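SusD superfamily protein (PDB 3L22) is a putative outer-membrane protein of the SusD family from Bacteroides fragilis, probably binding glycans for uptake, and holds zinc ions in the crystal. Local coordinates at residues Ala202-Met205 / Leu206-Arg209. Residues are numbered along the deposited sequence; the frame is centred on the assembly and turned at random.
With EDO (1,2-ethanediol), chain Z.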
ATOM      1  N   ALA A 202     -12.520   0.595  -4.017  1.00 11.69           N
ATOM      2  CA  ALA A 202     -11.335   0.955  -3.242  1.00 11.80           C
ATOM      3  C   ALA A 202     -11.510   0.690  -1.723  1.00 11.75           C
ATOM      4  O   ALA A 202     -10.614   0.166  -1.054  1.00 13.18           O
ATOM      5  CB  ALA A 202     -10.990   2.433  -3.478  1.00 10.62           C
ATOM      6  N   ALA A 203     -12.653   1.101  -1.194  1.00 10.83           N
ATOM      7  CA  ALA A 203     -12.974   0.901   0.199  1.00 11.45           C
ATOM      8  C   ALA A 203     -12.988  -0.607   0.533  1.00 10.92           C
ATOM      9  O   ALA A 203     -12.485  -1.030   1.571  1.00 10.69           O
ATOM     10  CB  ALA A 203     -14.314   1.549   0.523  1.00  8.83           C
ATOM     11  N   ASN A 204     -13.584  -1.395  -0.353  1.00 11.27           N
ATOM     12  CA  ASN A 204     -13.649  -2.841  -0.175  1.00 11.64           C
ATOM     13  C   ASN A 204     -12.297  -3.528  -0.290  1.00 11.78           C
ATOM     14  O   ASN A 204     -12.031  -4.507   0.418  1.00 11.53           O
ATOM     15  CB  ASN A 204     -14.662  -3.445  -1.156  1.00 12.13           C
ATOM     16  CG  ASN A 204     -16.112  -3.240  -0.705  1.00 12.25           C
ATOM     17  OD1 ASN A 204     -16.409  -3.434   0.461  1.00 14.93           O
ATOM     18  ND2 ASN A 204     -17.020  -2.889  -1.639  1.00  9.19           N
HETATM   19  N   MSE A 205     -11.419  -2.998  -1.140  1.00 12.45           N
HETATM   20  CA  MSE A 205     -10.042  -3.503  -1.214  1.00 12.31           C
HETATM   21  C   MSE A 205      -9.327  -3.269   0.125  1.00 12.82           C
HETATM   22  O   MSE A 205      -8.641  -4.160   0.620  1.00 12.18           O
HETATM   23  CB  MSE A 205      -9.253  -2.835  -2.350  1.00 12.25           C
HETATM   24  CG  MSE A 205      -9.626  -3.328  -3.723  1.00 13.13           C
HETATM   25 SE   MSE A 205      -9.235  -5.234  -3.930  0.75 15.84          SE
HETATM   26  CE  MSE A 205      -7.255  -5.119  -3.820  1.00 15.85           C
ATOM     27  N   LEU A 206      -9.494  -2.080   0.709  1.00 13.07           N
ATOM     28  CA  LEU A 206      -8.833  -1.785   1.982  1.00 13.84           C
ATOM     29  C   LEU A 206      -9.422  -2.688   3.095  1.00 14.33           C
ATOM     30  O   LEU A 206      -8.698  -3.189   3.959  1.00 15.09           O
ATOM     31  CB  LEU A 206      -8.963  -0.296   2.366  1.00 13.21           C
ATOM     32  CG  LEU A 206      -8.172   0.187   3.586  1.00 13.83           C
ATOM     33  CD1 LEU A 206      -6.705  -0.289   3.552  1.00 12.06           C
ATOM     34  CD2 LEU A 206      -8.258   1.719   3.733  1.00 10.05           C
ATOM     35  N   LYS A 207     -10.738  -2.860   3.060  1.00 14.78           N
ATOM     36  CA  LYS A 207     -11.431  -3.693   4.017  1.00 14.67           C
ATOM     37  C   LYS A 207     -10.915  -5.138   3.861  1.00 14.13           C
ATOM     38  O   LYS A 207     -10.578  -5.791   4.836  1.00 13.30           O
ATOM     39  CB  LYS A 207     -12.926  -3.596   3.754  1.00 14.98           C
ATOM     40  CG  LYS A 207     -13.834  -4.230   4.768  1.00 16.46           C
ATOM     41  CD  LYS A 207     -15.342  -3.983   4.465  1.00 17.27           C
ATOM     42  CE  LYS A 207     -15.770  -2.536   4.595  1.00 15.92           C
ATOM     43  NZ  LYS A 207     -17.258  -2.371   4.665  1.00 13.99           N
HETATM   44  N   MSE A 208     -10.758  -5.604   2.633  1.00 13.45           N
HETATM   45  CA  MSE A 208     -10.197  -6.918   2.448  1.00 13.91           C
HETATM   46  C   MSE A 208      -8.793  -7.044   3.031  1.00 13.76           C
HETATM   47  O   MSE A 208      -8.518  -8.025   3.716  1.00 13.02           O
HETATM   48  CB  MSE A 208     -10.183  -7.343   0.993  1.00 14.94           C
HETATM   49  CG  MSE A 208      -9.526  -8.702   0.817  1.00 16.35           C
HETATM   50 SE   MSE A 208      -9.881  -9.600  -0.885  0.75 22.09          SE
HETATM   51  CE  MSE A 208      -9.449  -8.228  -1.877  1.00  5.48           C
ATOM     52  N   ARG A 209      -7.918  -6.075   2.762  1.00 13.74           N
ATOM     53  CA  ARG A 209      -6.583  -6.107   3.323  1.00 13.98           C
ATOM     54  C   ARG A 209      -6.590  -6.156   4.840  1.00 13.48           C
ATOM     55  O   ARG A 209      -5.805  -6.892   5.442  1.00 14.85           O
ATOM     56  CB  ARG A 209      -5.748  -4.906   2.864  1.00 13.92           C
ATOM     57  CG  ARG A 209      -5.337  -4.969   1.404  1.00 15.58           C
ATOM     58  CD  ARG A 209      -4.106  -4.091   1.217  1.00 17.49           C
ATOM     59  NE  ARG A 209      -3.640  -3.867  -0.139  1.00 15.49           N
ATOM     60  CZ  ARG A 209      -2.612  -3.091  -0.451  1.00 17.09           C
ATOM     61  NH1 ARG A 209      -1.912  -2.464   0.506  1.00 17.46           N
ATOM     62  NH2 ARG A 209      -2.256  -2.954  -1.712  1.00 18.36           N
TER
HETATM   63  C1  EDO Z 466     -17.979  -3.778   8.277  1.00 32.78           C
HETATM   64  O1  EDO Z 466     -18.248  -3.835   6.882  1.00 31.18           O
HETATM   65  C2  EDO Z 466     -16.863  -2.860   8.705  1.00 31.29           C
HETATM   66  O2  EDO Z 466     -16.345  -2.007   7.699  1.00 31.21           O
HETATM   67  O   HOH W   1     -18.099  -3.681   2.442  1.00 14.13           O
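Met205 and Met208, both present as selenomethionine, lie side by side and point the same way, and their one close approach is Met205 SE to Met208 CE at 3.6 Å. The torsions bring the methyl of Met208 to the selenium of Met205: the Met205 chain folds at both chi2 and chi3, whereas Met208 runs out with CG opposite its backbone N and bends at chi3, 51°, which turns its methyl back to the selenium. One residue earlier, and so about 100° round the helix, Asn204 and Lys207 also run alongside each other, but their polar ends do not meet directly. A single water joins them, donating to Asn204 OD1 at 2.6 Å and accepting from Lys207 NZ at 2.7 Å. The same ammonium grips both hydroxyls of an ethanediol, probably from the crystallisation liquor: NZ to O1 is 2.8 Å, and the bond to O2 is weak. NZ also bonds Leu179 O just after helix 168-178, and the ethanediol bonds Leu176 O within that helix, so it bridges the lysine to the helix.

Beneath these side chains the backbone sets the spacing. Four successive i to i+4 bonds run from Leu206 N to Ala202 O through Arg209 N to Met205 O; the shortest, Met208 N to Asn204 O, is 2.8 Å, and the last is the straightest, with an N-H...O angle of 165°.

Farther out, Met205 and Met208 both press on helix 327-339, to which Arg209 NE adds a salt bridge with Glu329, while Leu206 packs on Ala125, Leu126 and Tyr129 of helix 113-131. Residues 202-209 thus form a largely buried, regularly hydrogen-bonded alpha-helical segment between helices 113-131 and 327-339, with Lys207 partly exposed, consistent with the TPR-like helical packing of SusD proteins.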